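Local coordinates for erythrocyte membrane protein 1 (Plasmodium falciparum, PDB 2XU0) that probably binds receptors on the host cell surface, and is represented here by its N-terminal rosetting region, the NTS-DBL1 domain, at residues P132-H137 with L192-A197; E322-K327 with K440-N445; K404-K409 with S425-D430. The protein carries 10 engineered substitutions. All blocks are in the same frame, centred on the assembly; numbering follows the deposited sequence.

Contact 1 of 3, residues P132-H137 with L192-A197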
loop_
_atom_site.group_PDB
_atom_site.type_symbol
_atom_site.label_atom_id
_atom_site.label_comp_id
_atom_site.label_asym_id
_atom_site.label_seq_id
_atom_site.Cartn_x
_atom_site.Cartn_y
_atom_site.Cartn_z
ATOM N N PRO A 132 -3.468 -0.901 -5.527
ATOM C CA PRO A 132 -2.470 0.162 -5.722
ATOM C C PRO A 132 -1.534 -0.146 -6.890
ATOM O O PRO A 132 -1.353 -1.315 -7.234
ATOM C CB PRO A 132 -1.718 0.195 -4.385
ATOM C CG PRO A 132 -1.874 -1.128 -3.819
ATOM C CD PRO A 132 -3.118 -1.760 -4.380
ATOM N N PRO A 133 -0.937 0.875 -7.521
ATOM C CA PRO A 133 0.007 0.599 -8.641
ATOM C C PRO A 133 1.149 -0.358 -8.281
ATOM O O PRO A 133 1.525 -1.172 -9.123
ATOM C CB PRO A 133 0.485 2.003 -9.078
ATOM C CG PRO A 133 0.084 2.901 -8.015
ATOM C CD PRO A 133 -1.077 2.324 -7.277
ATOM N N ARG A 134 1.592 -0.384 -6.971
ATOM C CA ARG A 134 2.606 -1.340 -6.526
ATOM C C ARG A 134 2.076 -2.768 -6.739
ATOM O O ARG A 134 2.822 -3.627 -7.168
ATOM C CB ARG A 134 3.031 -1.075 -5.058
ATOM C CG ARG A 134 4.193 -1.957 -4.525
ATOM C CD ARG A 134 4.159 -2.177 -3.005
ATOM N NE ARG A 134 2.779 -2.252 -2.509
ATOM C CZ ARG A 134 2.014 -3.334 -2.554
ATOM N NH1 ARG A 134 2.510 -4.490 -2.974
ATOM N NH2 ARG A 134 0.750 -3.273 -2.170
ATOM N N ARG A 135 0.771 -3.014 -6.486
ATOM C CA ARG A 135 0.195 -4.342 -6.676
ATOM C C ARG A 135 -0.000 -4.651 -8.140
ATOM O O ARG A 135 0.289 -5.765 -8.549
ATOM C CB ARG A 135 -1.159 -4.528 -5.890
ATOM C CG ARG A 135 -1.974 -5.791 -6.267
ATOM C CD ARG A 135 -1.310 -7.080 -5.776
ATOM N NE ARG A 135 -1.945 -8.293 -6.317
ATOM C CZ ARG A 135 -1.632 -8.882 -7.471
ATOM N NH1 ARG A 135 -0.701 -8.362 -8.261
ATOM N NH2 ARG A 135 -2.238 -9.999 -7.839
ATOM N N ARG A 136 -0.628 -3.738 -8.882
ATOM C CA ARG A 136 -0.954 -3.917 -10.308
ATOM C C ARG A 136 0.216 -4.496 -11.133
ATOM O O ARG A 136 0.031 -5.428 -11.921
ATOM C CB ARG A 136 -1.380 -2.572 -10.918
ATOM C CG ARG A 136 -2.746 -2.071 -10.473
ATOM C CD ARG A 136 -3.066 -0.775 -11.173
ATOM N NE ARG A 136 -3.603 -1.050 -12.510
ATOM C CZ ARG A 136 -4.163 -0.137 -13.294
ATOM N NH1 ARG A 136 -4.244 1.129 -12.898
ATOM N NH2 ARG A 136 -4.644 -0.478 -14.482
ATOM N N HIS A 137 1.421 -3.985 -10.901
ATOM C CA HIS A 137 2.593 -4.388 -11.675
ATOM C C HIS A 137 3.580 -5.279 -10.946
ATOM O O HIS A 137 4.721 -5.391 -11.373
ATOM C CB HIS A 137 3.260 -3.145 -12.278
ATOM C CG HIS A 137 2.281 -2.137 -12.781
ATOM N ND1 HIS A 137 1.423 -2.421 -13.843
ATOM C CD2 HIS A 137 2.046 -0.876 -12.355
ATOM C CE1 HIS A 137 0.707 -1.322 -14.025
ATOM N NE2 HIS A 137 1.051 -0.365 -13.157
ATOM N N LEU A 192 8.325 -2.962 1.006
ATOM C CA LEU A 192 8.618 -4.386 0.945
ATOM C C LEU A 192 7.609 -5.168 1.776
ATOM O O LEU A 192 7.188 -6.242 1.356
ATOM C CB LEU A 192 10.040 -4.685 1.464
ATOM C CG LEU A 192 11.230 -4.280 0.552
ATOM C CD1 LEU A 192 12.563 -4.678 1.211
ATOM C CD2 LEU A 192 11.125 -4.928 -0.801
ATOM N N ALA A 193 7.236 -4.668 2.958
ATOM C CA ALA A 193 6.234 -5.365 3.818
ATOM C C ALA A 193 4.868 -5.416 3.086
ATOM O O ALA A 193 4.144 -6.408 3.173
ATOM C CB ALA A 193 6.098 -4.634 5.126
ATOM N N ARG A 194 4.565 -4.376 2.297
ATOM C CA ARG A 194 3.319 -4.331 1.533
ATOM C C ARG A 194 3.298 -5.348 0.420
ATOM O O ARG A 194 2.264 -5.964 0.210
ATOM C CB ARG A 194 3.046 -2.930 1.012
ATOM C CG ARG A 194 2.718 -1.967 2.117
ATOM C CD ARG A 194 2.548 -0.632 1.487
ATOM N NE ARG A 194 2.080 0.352 2.445
ATOM C CZ ARG A 194 2.489 1.607 2.456
ATOM N NH1 ARG A 194 3.386 2.024 1.573
ATOM N NH2 ARG A 194 2.009 2.456 3.343
ATOM N N SER A 195 4.445 -5.552 -0.278
ATOM C CA SER A 195 4.573 -6.550 -1.334
ATOM C C SER A 195 4.585 -7.939 -0.748
ATOM O O SER A 195 3.990 -8.841 -1.310
ATOM C CB SER A 195 5.830 -6.298 -2.175
ATOM O OG SER A 195 5.547 -5.257 -3.090
ATOM N N PHE A 196 5.298 -8.125 0.378
ATOM C CA PHE A 196 5.369 -9.400 1.110
ATOM C C PHE A 196 3.952 -9.861 1.433
ATOM O O PHE A 196 3.616 -11.049 1.259
ATOM C CB PHE A 196 6.111 -9.178 2.428
ATOM C CG PHE A 196 6.249 -10.374 3.334
ATOM C CD1 PHE A 196 6.985 -11.486 2.938
ATOM C CD2 PHE A 196 5.772 -10.331 4.640
ATOM C CE1 PHE A 196 7.231 -12.543 3.837
ATOM C CE2 PHE A 196 5.993 -11.391 5.532
ATOM C CZ PHE A 196 6.690 -12.503 5.116
ATOM N N ALA A 197 3.133 -8.920 1.918
ATOM C CA ALA A 197 1.709 -9.186 2.256
ATOM C C ALA A 197 0.863 -9.563 1.008
ATOM O O ALA A 197 0.095 -10.520 1.065
ATOM C CB ALA A 197 1.111 -7.992 2.976
#
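Within the Duffy binding domain, the short helix 133-136 reaches the long helix 186-204 through one side chain, R134, which lies over R194 and S195. The contact is buried and small, at 157 Å². R134 leaves its helix with CG trans to the backbone N (chi1 -175°). The chain then bends at chi3 (34°), which turns the guanidinium along the other helix. NH1 of R134 donates a hydrogen bond to OG of S195 at 3.1 Å, with an N-H...O angle of 154°. The hydroxyl sits slightly out of the guanidinium plane. CD of R134 also packs on OG of S195, at 3.4 Å. One face of the guanidinium rests on R194. CB of that residue is 3.5 Å above the plane, offset toward the rim, and 3.6 Å from NE of R134. The backbone O of R194 lies over a face too, 3.5 Å from NH1 of R134. The two arginine side chains cross at about a right angle. R194 then runs on extended and carries its own guanidinium away from this meeting point.

The stronger polar partners are acidic side chains around the pair. NH2 of R134 forms salt bridges with D198 and with E318 of helix 311-338. NH2 of R194 forms one with E317, and OG of S195 is also hydrogen-bonded to E168 of helix 154-175.

The two NE atoms, of R134 and R194, are 5.6 Å apart. Three carboxylates probably balance this pair of like charges. R134 is held in the interior by ionic bonds to D198 and E318, and the hydroxyl of S195 is one of the partners of NH1. That hydroxyl ties this arginine to the carboxylate of E168.

Contact 2 of 3, residues E322-K327 with K440-N445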
loop_
_atom_site.group_PDB
_atom_site.type_symbol
_atom_site.label_atom_id
_atom_site.label_comp_id
_atom_site.label_asym_id
_atom_site.label_seq_id
_atom_site.Cartn_x
_atom_site.Cartn_y
_atom_site.Cartn_z
ATOM N N GLU A 322 0.069 7.179 -0.029
ATOM C CA GLU A 322 0.509 7.547 -1.381
ATOM C C GLU A 322 -0.217 8.757 -1.884
ATOM O O GLU A 322 0.390 9.541 -2.602
ATOM C CB GLU A 322 0.368 6.367 -2.361
ATOM C CG GLU A 322 1.409 5.295 -2.099
ATOM C CD GLU A 322 2.827 5.727 -2.430
ATOM O OE1 GLU A 322 3.182 5.697 -3.632
ATOM O OE2 GLU A 322 3.555 6.166 -1.506
ATOM N N PHE A 323 -1.508 8.941 -1.492
ATOM C CA PHE A 323 -2.301 10.126 -1.848
ATOM C C PHE A 323 -1.637 11.347 -1.192
ATOM O O PHE A 323 -1.382 12.346 -1.868
ATOM C CB PHE A 323 -3.797 9.998 -1.366
ATOM C CG PHE A 323 -4.538 11.322 -1.280
ATOM C CD1 PHE A 323 -4.865 12.037 -2.437
ATOM C CD2 PHE A 323 -4.800 11.915 -0.048
ATOM C CE1 PHE A 323 -5.474 13.296 -2.353
ATOM C CE2 PHE A 323 -5.426 13.170 0.031
ATOM C CZ PHE A 323 -5.743 13.854 -1.121
ATOM N N CYS A 324 -1.385 11.280 0.133
ATOM C CA CYS A 324 -0.777 12.387 0.898
ATOM C C CYS A 324 0.641 12.704 0.391
ATOM O O CYS A 324 1.013 13.879 0.299
ATOM C CB CYS A 324 -0.769 12.059 2.383
ATOM S SG CYS A 324 -2.412 12.006 3.146
ATOM N N ARG A 325 1.423 11.664 0.079
ATOM C CA ARG A 325 2.796 11.817 -0.411
ATOM C C ARG A 325 2.780 12.539 -1.761
ATOM O O ARG A 325 3.408 13.580 -1.869
ATOM C CB ARG A 325 3.514 10.469 -0.500
ATOM C CG ARG A 325 4.933 10.565 -1.092
ATOM C CD ARG A 325 5.595 9.206 -1.209
ATOM N NE ARG A 325 5.103 8.427 -2.348
ATOM C CZ ARG A 325 5.542 8.548 -3.601
ATOM N NH1 ARG A 325 6.471 9.442 -3.903
ATOM N NH2 ARG A 325 5.040 7.789 -4.561
ATOM N N ILE A 326 2.005 12.018 -2.744
ATOM C CA ILE A 326 1.829 12.584 -4.084
ATOM C C ILE A 326 1.217 13.988 -4.058
ATOM O O ILE A 326 1.636 14.831 -4.852
ATOM C CB ILE A 326 1.111 11.600 -5.075
ATOM C CG1 ILE A 326 1.898 10.264 -5.283
ATOM C CG2 ILE A 326 0.764 12.237 -6.413
ATOM C CD1 ILE A 326 3.364 10.442 -5.636
ATOM N N LYS A 327 0.238 14.241 -3.173
ATOM C CA LYS A 327 -0.394 15.553 -3.029
ATOM C C LYS A 327 0.660 16.638 -2.743
ATOM O O LYS A 327 0.584 17.729 -3.320
ATOM C CB LYS A 327 -1.484 15.548 -1.935
ATOM C CG LYS A 327 -2.237 16.874 -1.804
ATOM C CD LYS A 327 -3.287 16.823 -0.688
ATOM C CE LYS A 327 -3.974 18.154 -0.572
ATOM N NZ LYS A 327 -5.035 18.158 0.467
ATOM N N LYS A 440 2.216 8.217 8.494
ATOM C CA LYS A 440 3.505 8.921 8.370
ATOM C C LYS A 440 3.412 10.153 7.421
ATOM O O LYS A 440 3.685 11.292 7.834
ATOM C CB LYS A 440 4.598 7.940 7.909
ATOM C CG LYS A 440 6.028 8.482 8.000
ATOM C CD LYS A 440 7.044 7.546 7.333
ATOM C CE LYS A 440 7.720 6.629 8.323
ATOM N NZ LYS A 440 8.834 5.852 7.701
ATOM N N HIS A 441 2.972 9.920 6.188
ATOM C CA HIS A 441 2.865 10.962 5.164
ATOM C C HIS A 441 1.691 11.876 5.432
ATOM O O HIS A 441 1.844 13.089 5.355
ATOM C CB HIS A 441 2.772 10.342 3.760
ATOM C CG HIS A 441 4.035 9.679 3.317
ATOM N ND1 HIS A 441 5.122 10.416 2.887
ATOM C CD2 HIS A 441 4.351 8.367 3.253
ATOM C CE1 HIS A 441 6.063 9.533 2.589
ATOM N NE2 HIS A 441 5.640 8.292 2.772
ATOM N N CYS A 442 0.528 11.312 5.808
ATOM C CA CYS A 442 -0.671 12.133 6.059
ATOM C C CYS A 442 -0.625 13.084 7.247
ATOM O O CYS A 442 -1.174 14.182 7.156
ATOM C CB CYS A 442 -1.929 11.282 6.054
ATOM S SG CYS A 442 -2.238 10.450 4.470
ATOM N N HIS A 443 -0.009 12.666 8.362
ATOM C CA HIS A 443 0.040 13.485 9.574
ATOM C C HIS A 443 1.026 14.647 9.506
ATOM O O HIS A 443 0.840 15.646 10.198
ATOM C CB HIS A 443 0.304 12.610 10.798
ATOM C CG HIS A 443 -0.139 13.211 12.092
ATOM N ND1 HIS A 443 0.747 13.392 13.141
ATOM C CD2 HIS A 443 -1.368 13.623 12.482
ATOM C CE1 HIS A 443 0.034 13.918 14.127
ATOM N NE2 HIS A 443 -1.244 14.070 13.780
ATOM N N ASP A 444 2.054 14.515 8.652
ATOM C CA ASP A 444 3.122 15.477 8.422
ATOM C C ASP A 444 2.726 16.765 7.635
ATOM O O ASP A 444 3.099 16.946 6.473
ATOM C CB ASP A 444 4.369 14.769 7.845
ATOM C CG ASP A 444 5.643 15.601 7.765
ATOM O OD1 ASP A 444 6.505 15.285 6.909
ATOM O OD2 ASP A 444 5.783 16.568 8.563
ATOM N N ASN A 445 2.007 17.668 8.313
ATOM C CA ASN A 445 1.599 18.994 7.840
ATOM C C ASN A 445 1.447 19.838 9.082
ATOM O O ASN A 445 0.508 19.618 9.854
ATOM C CB ASN A 445 0.285 18.960 7.041
ATOM C CG ASN A 445 0.425 18.797 5.539
ATOM O OD1 ASN A 445 -0.385 18.121 4.899
ATOM N ND2 ASN A 445 1.411 19.451 4.928
#
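C324 and C442 are joined covalently. Their SG atoms are 2.1 Å apart, and the C-S-S-C torsion is 99°, close to the relaxed right angle of a disulfide. The bond draws the backbones together, and the CA atoms of C324 and C442 are 5.2 Å apart.

Beside the disulfide the packing is apolar and CH-pi. CB of C324 lies 4.2 Å from CB of H441. R325 passes over one face of the H441 imidazole, and its CB is 4.0 Å from the ring centroid, 20° off the normal. The aliphatic chain continues alongside the ring, with CD of R325 3.8 Å from CE1 of H441. The two side chains point the same way.

The ionic part belongs to helix 311-338 itself. R325 bends at chi3 (77°) and grips E322 side-on with two bonds. NE of R325 reaches OE2 of E322 at 2.9 Å, and NH2 of R325 reaches OE1 at 2.9 Å. Both oxygens are met on the syn side, but from clearly out of the carboxylate plane. With a further bond from NH2 to O of F105, this grip limits rotation of the guanidinium, while the aliphatic part of R325 lies against the H441 ring.

Side chains of helix 311-338 also hold the backbone of H441: OE1 of E321 accepts from its N, and NZ of K328 donates to its O. The disulfide thus staples the short, weakly bonded helix 440-443 to the long helix 311-338. Such cross-links between helices are characteristic of the cysteine-rich, mainly helical Duffy-binding-like fold, here in its C-terminal subdomain.

Contact 3 of 3, residues K404-K409 with S425-D430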
loop_
_atom_site.group_PDB
_atom_site.type_symbol
_atom_site.label_atom_id
_atom_site.label_comp_id
_atom_site.label_asym_id
_atom_site.label_seq_id
_atom_site.Cartn_x
_atom_site.Cartn_y
_atom_site.Cartn_z
ATOM N N LYS A 404 -20.390 -6.911 6.797
ATOM C CA LYS A 404 -20.229 -8.320 6.478
ATOM C C LYS A 404 -19.855 -9.054 7.785
ATOM O O LYS A 404 -20.435 -10.095 8.067
ATOM C CB LYS A 404 -19.149 -8.489 5.399
ATOM C CG LYS A 404 -18.716 -9.923 5.142
ATOM C CD LYS A 404 -17.524 -10.001 4.205
ATOM C CE LYS A 404 -16.227 -9.599 4.868
ATOM N NZ LYS A 404 -15.079 -9.907 3.992
ATOM N N TRP A 405 -18.966 -8.462 8.617
ATOM C CA TRP A 405 -18.548 -9.044 9.891
ATOM C C TRP A 405 -19.706 -9.180 10.879
ATOM O O TRP A 405 -19.841 -10.229 11.513
ATOM C CB TRP A 405 -17.378 -8.258 10.525
ATOM C CG TRP A 405 -17.086 -8.710 11.924
ATOM C CD1 TRP A 405 -16.478 -9.874 12.296
ATOM C CD2 TRP A 405 -17.550 -8.093 13.132
ATOM N NE1 TRP A 405 -16.511 -10.008 13.664
ATOM C CE2 TRP A 405 -17.178 -8.937 14.202
ATOM C CE3 TRP A 405 -18.268 -6.919 13.413
ATOM C CZ2 TRP A 405 -17.475 -8.630 15.536
ATOM C CZ3 TRP A 405 -18.568 -6.619 14.732
ATOM C CH2 TRP A 405 -18.174 -7.468 15.777
ATOM N N LYS A 406 -20.503 -8.103 11.034
ATOM C CA LYS A 406 -21.646 -8.037 11.944
ATOM C C LYS A 406 -22.711 -9.074 11.598
ATOM O O LYS A 406 -23.208 -9.762 12.494
ATOM C CB LYS A 406 -22.257 -6.624 11.932
ATOM C CG LYS A 406 -21.699 -5.705 13.004
ATOM C CD LYS A 406 -21.824 -4.233 12.621
ATOM C CE LYS A 406 -21.618 -3.299 13.795
ATOM N NZ LYS A 406 -20.215 -3.304 14.301
ATOM N N LYS A 407 -23.024 -9.205 10.292
ATOM C CA LYS A 407 -24.062 -10.095 9.770
ATOM C C LYS A 407 -23.623 -11.533 9.495
ATOM O O LYS A 407 -24.485 -12.409 9.441
ATOM C CB LYS A 407 -24.734 -9.484 8.521
ATOM C CG LYS A 407 -25.545 -8.214 8.800
ATOM C CD LYS A 407 -26.333 -7.751 7.572
ATOM C CE LYS A 407 -27.753 -8.278 7.520
ATOM N NZ LYS A 407 -28.456 -7.870 6.271
ATOM N N THR A 408 -22.317 -11.787 9.304
ATOM C CA THR A 408 -21.875 -13.145 8.994
ATOM C C THR A 408 -21.854 -14.069 10.208
ATOM O O THR A 408 -21.103 -13.833 11.158
ATOM C CB THR A 408 -20.675 -13.176 8.026
ATOM O OG1 THR A 408 -21.037 -12.483 6.826
ATOM C CG2 THR A 408 -20.254 -14.581 7.655
ATOM N N LYS A 409 -22.738 -15.093 10.177
ATOM C CA LYS A 409 -22.894 -16.115 11.219
ATOM C C LYS A 409 -21.750 -17.126 11.104
ATOM O O LYS A 409 -21.166 -17.507 12.123
ATOM C CB LYS A 409 -24.250 -16.846 11.086
ATOM C CG LYS A 409 -25.488 -15.965 11.277
ATOM C CD LYS A 409 -26.219 -15.679 9.958
ATOM C CE LYS A 409 -27.371 -16.623 9.665
ATOM N NZ LYS A 409 -26.908 -17.963 9.212
ATOM N N SER A 425 -12.044 1.149 18.844
ATOM C CA SER A 425 -13.106 2.061 18.359
ATOM C C SER A 425 -13.573 1.942 16.864
ATOM O O SER A 425 -14.651 2.441 16.507
ATOM C CB SER A 425 -12.761 3.512 18.703
ATOM O OG SER A 425 -11.469 3.901 18.259
ATOM N N TYR A 426 -12.821 1.189 16.051
ATOM C CA TYR A 426 -12.880 1.111 14.592
ATOM C C TYR A 426 -14.075 0.527 13.821
ATOM O O TYR A 426 -14.036 0.540 12.595
ATOM C CB TYR A 426 -11.510 0.737 14.028
ATOM C CG TYR A 426 -10.406 1.334 14.877
ATOM C CD1 TYR A 426 -10.259 2.715 14.997
ATOM C CD2 TYR A 426 -9.590 0.526 15.662
ATOM C CE1 TYR A 426 -9.325 3.272 15.868
ATOM C CE2 TYR A 426 -8.617 1.075 16.500
ATOM C CZ TYR A 426 -8.501 2.448 16.612
ATOM O OH TYR A 426 -7.549 3.004 17.440
ATOM N N SER A 427 -15.192 0.196 14.487
ATOM C CA SER A 427 -16.402 -0.225 13.753
ATOM C C SER A 427 -17.016 0.998 13.041
ATOM O O SER A 427 -17.684 0.862 12.018
ATOM C CB SER A 427 -17.423 -0.851 14.693
ATOM O OG SER A 427 -17.278 -2.260 14.701
ATOM N N THR A 428 -16.761 2.192 13.596
ATOM C CA THR A 428 -17.160 3.497 13.073
ATOM C C THR A 428 -16.148 3.847 11.981
ATOM O O THR A 428 -14.940 3.745 12.226
ATOM C CB THR A 428 -17.109 4.539 14.219
ATOM O OG1 THR A 428 -17.673 3.995 15.418
ATOM C CG2 THR A 428 -17.801 5.840 13.865
ATOM N N ILE A 429 -16.621 4.232 10.771
ATOM C CA ILE A 429 -15.735 4.623 9.668
ATOM C C ILE A 429 -14.920 5.846 10.084
ATOM O O ILE A 429 -13.735 5.911 9.785
ATOM C CB ILE A 429 -16.451 4.774 8.280
ATOM C CG1 ILE A 429 -15.528 5.341 7.157
ATOM C CG2 ILE A 429 -17.711 5.604 8.379
ATOM C CD1 ILE A 429 -14.318 4.477 6.698
ATOM N N ASP A 430 -15.546 6.765 10.836
ATOM C CA ASP A 430 -14.939 7.982 11.362
ATOM C C ASP A 430 -13.696 7.650 12.199
ATOM O O ASP A 430 -12.676 8.302 12.001
ATOM C CB ASP A 430 -15.950 8.790 12.195
ATOM C CG ASP A 430 -17.323 8.986 11.557
ATOM O OD1 ASP A 430 -17.986 7.963 11.224
ATOM O OD2 ASP A 430 -17.771 10.153 11.455
#
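S427 meets the end of K406 in a small surface contact of 67 Å². Its segment starts with S425, which opens a type I beta turn ending at T428. Y426 follows inside the turn, and its backbone O takes a hydrogen bond from OH of Y398 on helix 371-407. This anchors the turn next to the helix that carries K406.

S427 comes next and makes the contact. Its CB points toward the helix, and its OG is 3.1 Å from NZ of K406. CB of S427 is 3.7 Å from the same nitrogen. The backbones stay well apart, with the CA atoms of K406 and S427 separated by 9.6 Å. K406 spans the gap with a long, nearly extended chain that turns only at its end (chi4 68°). This last bend sets NZ at the edge of the W405 ring, in its plane. D422, outside both segments, lies near both polar ends: its OD1 is hydrogen-bonded to OG of S427 and makes a long, weak ion pair with NZ of K406.

In the C-terminal Duffy-binding-like subdomain, the chain leaves helix 371-407, forms helix 415-423 and comes back to this turn. K406 lies near the end of the first helix. Two residues on, T408 leaves the helix, and its N and OG1 both donate to O of K404, one turn back, each at 2.8 Å. They approach this carbonyl from opposite faces of its plane.

T428 then takes the N-cap position of helix 429-437, though its side chain makes no capping bond. I429 begins the helix and leans on N395 and Y398, and D430 carries the helix onward.

Contacts 1 and 2 have centres 18 Å apart, and their nearest atoms are about 5 Å apart without touching. Helix 311-338 connects them, since it supplies E318 to R134 and also carries C324. Contact 3 is more remote, its centre 26 Å from that of contact 1 and 27 Å from that of contact 2. In sequence it is nested inside the loop closed by the contact 2 disulfide, and helix 429-437 leads straight on to helix 440-443. The side chain of R134 is about 11 Å from that of I118, a magnesium ligand. The side chain of K406 is about 13 Å from the bound proline.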